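Local coordinates for multidrug resistance protein (Vibrio cholerae, PDB 1YC9) that probably acts as the trimeric outer membrane channel of a multidrug efflux system, giving noxious compounds a route out of the cell, at residues His37-Ala42 with Val224-Arg230; Lys217-Ala221 with Ala231-Glu235. The protein carries 1 engineered substitution. The contacts are given in a common frame with arbitrary orientation. Numbering follows the deposited sequence.

Contact 1 of 2, residues His37-Ala42 with Val224-Arg230; sequences HLIEEA and VGQGPDR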
loop_
_atom_site.group_PDB
_atom_site.type_symbol
_atom_site.label_atom_id
_atom_site.label_comp_id
_atom_site.label_asym_id
_atom_site.label_seq_id
_atom_site.Cartn_x
_atom_site.Cartn_y
_atom_site.Cartn_z
ATOM N N HIS A 37 -0.459 12.274 28.262
ATOM C CA HIS A 37 -1.509 11.330 28.580
ATOM C C HIS A 37 -2.028 10.557 27.337
ATOM O O HIS A 37 -2.255 9.338 27.400
ATOM C CB HIS A 37 -2.675 12.022 29.254
ATOM C CG HIS A 37 -3.424 11.126 30.186
ATOM N ND1 HIS A 37 -4.445 10.299 29.766
ATOM C CD2 HIS A 37 -3.292 10.910 31.523
ATOM C CE1 HIS A 37 -4.908 9.608 30.794
ATOM N NE2 HIS A 37 -4.229 9.962 31.872
ATOM N N LEU A 38 -2.205 11.280 26.232
ATOM C CA LEU A 38 -2.613 10.676 24.961
ATOM C C LEU A 38 -1.608 9.621 24.514
ATOM O O LEU A 38 -1.994 8.510 24.195
ATOM C CB LEU A 38 -2.748 11.763 23.878
ATOM C CG LEU A 38 -3.960 12.675 24.038
ATOM C CD1 LEU A 38 -3.862 13.897 23.150
ATOM C CD2 LEU A 38 -5.219 11.909 23.753
ATOM N N ILE A 39 -0.323 9.940 24.553
ATOM C CA ILE A 39 0.654 8.983 24.091
ATOM C C ILE A 39 0.707 7.796 25.074
ATOM O O ILE A 39 0.650 6.613 24.686
ATOM C CB ILE A 39 1.983 9.660 23.846
ATOM C CG1 ILE A 39 1.826 10.597 22.635
ATOM C CG2 ILE A 39 3.062 8.645 23.615
ATOM C CD1 ILE A 39 3.036 11.426 22.326
ATOM N N GLU A 40 0.743 8.104 26.365
ATOM C CA GLU A 40 0.756 7.065 27.381
ATOM C C GLU A 40 -0.400 6.080 27.292
ATOM O O GLU A 40 -0.176 4.883 27.366
ATOM C CB GLU A 40 0.851 7.705 28.752
ATOM C CG GLU A 40 2.245 8.300 28.909
ATOM C CD GLU A 40 2.534 9.392 29.876
ATOM O OE1 GLU A 40 1.687 9.589 30.767
ATOM O OE2 GLU A 40 3.536 10.127 29.707
ATOM N N GLU A 41 -1.610 6.585 27.063
ATOM C CA GLU A 41 -2.798 5.761 26.826
ATOM C C GLU A 41 -2.600 4.806 25.648
ATOM O O GLU A 41 -2.887 3.607 25.766
ATOM C CB GLU A 41 -4.037 6.627 26.549
ATOM C CG GLU A 41 -4.636 7.329 27.750
ATOM C CD GLU A 41 -5.626 8.422 27.309
ATOM O OE1 GLU A 41 -6.591 8.114 26.597
ATOM O OE2 GLU A 41 -5.426 9.599 27.639
ATOM N N ALA A 42 -2.151 5.353 24.521
ATOM C CA ALA A 42 -1.936 4.586 23.302
ATOM C C ALA A 42 -0.877 3.506 23.502
ATOM O O ALA A 42 -1.005 2.446 22.956
ATOM C CB ALA A 42 -1.503 5.491 22.160
ATOM N N VAL A 224 -5.430 6.903 19.643
ATOM C CA VAL A 224 -5.137 6.320 20.926
ATOM C C VAL A 224 -6.046 5.122 21.214
ATOM O O VAL A 224 -6.093 4.635 22.341
ATOM C CB VAL A 224 -5.077 7.363 22.081
ATOM C CG1 VAL A 224 -4.191 8.516 21.666
ATOM C CG2 VAL A 224 -6.440 7.874 22.455
ATOM N N GLY A 225 -6.763 4.649 20.201
ATOM C CA GLY A 225 -7.510 3.429 20.298
ATOM C C GLY A 225 -8.813 3.599 20.983
ATOM O O GLY A 225 -9.360 2.652 21.542
ATOM N N GLN A 226 -9.353 4.801 20.949
ATOM C CA GLN A 226 -10.597 5.037 21.657
ATOM C C GLN A 226 -11.680 5.491 20.734
ATOM O O GLN A 226 -11.446 5.840 19.569
ATOM C CB GLN A 226 -10.380 5.951 22.882
ATOM C CG GLN A 226 -9.540 5.197 23.925
ATOM C CD GLN A 226 -8.968 6.069 25.024
ATOM O OE1 GLN A 226 -9.722 6.702 25.751
ATOM N NE2 GLN A 226 -7.647 6.068 25.186
ATOM N N GLY A 227 -12.901 5.321 21.227
ATOM C CA GLY A 227 -14.068 5.761 20.529
ATOM C C GLY A 227 -14.081 7.274 20.604
ATOM O O GLY A 227 -13.239 7.904 21.250
ATOM N N PRO A 228 -15.048 7.865 19.935
ATOM C CA PRO A 228 -15.167 9.319 19.899
ATOM C C PRO A 228 -15.565 10.053 21.167
ATOM O O PRO A 228 -15.447 11.280 21.134
ATOM C CB PRO A 228 -16.160 9.542 18.755
ATOM C CG PRO A 228 -16.948 8.318 18.680
ATOM C CD PRO A 228 -16.023 7.208 19.056
ATOM N N ASP A 229 -15.952 9.378 22.263
ATOM C CA ASP A 229 -16.112 10.007 23.594
ATOM C C ASP A 229 -14.815 10.522 24.245
ATOM O O ASP A 229 -14.831 11.431 25.079
ATOM C CB ASP A 229 -16.705 8.996 24.587
ATOM C CG ASP A 229 -18.223 8.950 24.545
ATOM O OD1 ASP A 229 -18.801 8.915 23.432
ATOM O OD2 ASP A 229 -18.916 8.938 25.586
ATOM N N ARG A 230 -13.699 9.893 23.927
ATOM C CA ARG A 230 -12.403 10.409 24.311
ATOM C C ARG A 230 -12.123 11.791 23.708
ATOM O O ARG A 230 -11.339 12.592 24.268
ATOM C CB ARG A 230 -11.310 9.421 23.879
ATOM C CG ARG A 230 -9.906 9.823 24.211
ATOM C CD ARG A 230 -9.699 9.980 25.730
ATOM N NE ARG A 230 -8.367 10.380 26.126
ATOM C CZ ARG A 230 -7.948 11.626 26.265
ATOM N NH1 ARG A 230 -6.718 11.846 26.705
ATOM N NH2 ARG A 230 -8.730 12.653 25.969
#

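Contact 2 of 2, residues Lys217-Ala221 with Ala231-Glu235; sequences KNALA and AASIE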
loop_
_atom_site.group_PDB
_atom_site.type_symbol
_atom_site.label_atom_id
_atom_site.label_comp_id
_atom_site.label_asym_id
_atom_site.label_seq_id
_atom_site.Cartn_x
_atom_site.Cartn_y
_atom_site.Cartn_z
ATOM N N LYS A 217 -9.787 16.265 16.798
ATOM C CA LYS A 217 -10.020 15.566 18.070
ATOM C C LYS A 217 -10.531 14.131 17.881
ATOM O O LYS A 217 -10.118 13.219 18.603
ATOM C CB LYS A 217 -11.015 16.302 18.950
ATOM C CG LYS A 217 -10.490 17.613 19.481
ATOM C CD LYS A 217 -11.629 18.399 20.147
ATOM C CE LYS A 217 -11.048 19.656 20.788
ATOM N NZ LYS A 217 -12.025 20.412 21.570
ATOM N N ASN A 218 -11.434 13.952 16.923
ATOM C CA ASN A 218 -11.899 12.645 16.564
ATOM C C ASN A 218 -10.686 11.777 16.153
ATOM O O ASN A 218 -10.609 10.616 16.560
ATOM C CB ASN A 218 -12.921 12.677 15.438
ATOM C CG ASN A 218 -14.240 13.370 15.824
ATOM O OD1 ASN A 218 -14.474 13.697 16.990
ATOM N ND2 ASN A 218 -15.060 13.614 14.846
ATOM N N ALA A 219 -9.765 12.333 15.373
ATOM C CA ALA A 219 -8.653 11.553 14.842
ATOM C C ALA A 219 -7.709 11.137 15.985
ATOM O O ALA A 219 -7.206 9.994 16.016
ATOM C CB ALA A 219 -7.902 12.313 13.765
ATOM N N LEU A 220 -7.461 12.080 16.877
ATOM C CA LEU A 220 -6.671 11.817 18.092
ATOM C C LEU A 220 -7.288 10.718 18.947
ATOM O O LEU A 220 -6.595 9.805 19.373
ATOM C CB LEU A 220 -6.458 13.074 18.909
ATOM C CG LEU A 220 -5.416 14.071 18.410
ATOM C CD1 LEU A 220 -5.561 15.511 18.994
ATOM C CD2 LEU A 220 -3.970 13.543 18.687
ATOM N N ALA A 221 -8.600 10.743 19.145
ATOM C CA ALA A 221 -9.272 9.691 19.862
ATOM C C ALA A 221 -9.003 8.330 19.209
ATOM O O ALA A 221 -8.666 7.370 19.904
ATOM C CB ALA A 221 -10.770 9.945 19.926
ATOM N N ALA A 231 -12.691 12.052 22.544
ATOM C CA ALA A 231 -12.452 13.321 21.866
ATOM C C ALA A 231 -13.063 14.514 22.635
ATOM O O ALA A 231 -12.562 15.650 22.537
ATOM C CB ALA A 231 -13.000 13.254 20.451
ATOM N N ALA A 232 -14.100 14.219 23.431
ATOM C CA ALA A 232 -14.893 15.226 24.157
ATOM C C ALA A 232 -14.134 15.856 25.274
ATOM O O ALA A 232 -14.482 16.947 25.732
ATOM C CB ALA A 232 -16.180 14.589 24.722
ATOM N N SER A 233 -13.096 15.184 25.731
ATOM C CA SER A 233 -12.290 15.705 26.808
ATOM C C SER A 233 -10.958 16.231 26.283
ATOM O O SER A 233 -10.090 16.579 27.049
ATOM C CB SER A 233 -12.110 14.643 27.888
ATOM O OG SER A 233 -11.349 13.555 27.414
ATOM N N ILE A 234 -10.778 16.306 24.973
ATOM C CA ILE A 234 -9.556 16.911 24.458
ATOM C C ILE A 234 -9.692 18.422 24.388
ATOM O O ILE A 234 -10.626 18.929 23.783
ATOM C CB ILE A 234 -9.154 16.362 23.067
ATOM C CG1 ILE A 234 -8.943 14.856 23.150
ATOM C CG2 ILE A 234 -7.896 17.087 22.600
ATOM C CD1 ILE A 234 -8.627 14.165 21.774
ATOM N N GLU A 235 -8.738 19.121 24.991
ATOM C CA GLU A 235 -8.737 20.584 25.061
ATOM C C GLU A 235 -7.581 21.177 24.261
ATOM O O GLU A 235 -6.749 20.461 23.692
ATOM C CB GLU A 235 -8.686 20.987 26.535
HETATM O O HOH W 1 -13.468 18.372 22.880
#

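Contact 1 of 2, residues His37-Ala42 with Val224-Arg230
A carboxylate that gathers several donors can tie a loop to a helix, as Glu-41 does. A two-pronged salt bridge pairs Arg-230 NE with Glu-41 OE1 (2.9 Å) and Arg-230 NH1 with Glu-41 OE2 (2.8 Å). Gln-226 NE2 also donates to Glu-41 OE1 (2.7 Å), and one helical turn back His-37 ND1 makes a very short His-carboxylate hydrogen bond to Glu-41 OE2 (2.4 Å). The guanidinium offers a face to Leu-38, whose CD2 lies 3.3 Å from Arg-230 NH1. Next to this network the packing is apolar: Val-224 CG1 is 4.1 Å from Leu-38 CD2, and Val-224 CB 4.0 Å from Ala-42 CB. Gly-225, with positive phi, is the C-prime residue of the Schellman motif ending helix 189-223; Gln-226 N hydrogen-bonds to Ala-221 O, and the chain leaves so that Gln-226 and Arg-230 face Glu-41. The contact joins that end to helix 33-44 in a long-helix domain consistent with TolC-like channels, with Ile-147 and Tyr-151 of helix 117-183 against its apolar side.

Contact 2 of 2, residues Lys217-Ala221 with Ala231-Glu235
Where a chain doubles back on the helix it has just left, alanines allow close approach, as Ala-221 and Ala-231 illustrate. Lys-217 comes first, its CA 5.0 Å from the CA of Ala-231. Its aliphatic part runs along Ile-234 (Lys-217 CG to Ile-234 CB, 4.0 Å), and its extended chain carries NZ to a weak hydrogen bond with Ile-234 O (3.0 Å). A water accepts from Lys-217 NZ (2.8 Å) and donates to Ala-231 O (2.9 Å). Asn-218 brings OD1 to 3.8 Å from Ala-231 CB, but its ND2 hydrogen-bonds to Asp-358 and Thr-361 of the second subunit. Next, Leu-220 receives the tip of Ile-234, CB to CD1 at 3.8 Å, beside Leu-154. Ala-221 closes the row, its CB 4.0 Å from Ala-231 CB. On the loop side, a type I beta turn with a hydrogen bond from Ile-234 N to Ala-231 O (3.1 Å) lets both side chains point to the helix. In this long-helix domain, consistent with TolC-like channels, the chemistry implies attachment chiefly by alkyl packing; the lysine adds a weak hydrogen bond and a water-bridged link, but its strongest partner, Tyr-158 of helix 117-183, lies outside.

How the contacts relate
Both contacts fasten the chain that follows helix 189-223, but to different elements. Contact 2 folds it back on that same helix and is the more buried; contact 1, partly buried, ties it to helix 33-44, far away in sequence. Their chemistry follows their place: contact 1 adds a charged, hydrogen-bonded network to an apolar patch of similar extent, whereas contact 2 is mostly alkyl packing, including the aliphatic part of a lysine, with one weak direct hydrogen bond. With centres 8 Å apart, they meet at Ala-221, whose CB packs 4.0 Å from Arg-230 CB. Both also touch the second subunit, contact 1 by packing of Pro-228 on its Ala-357.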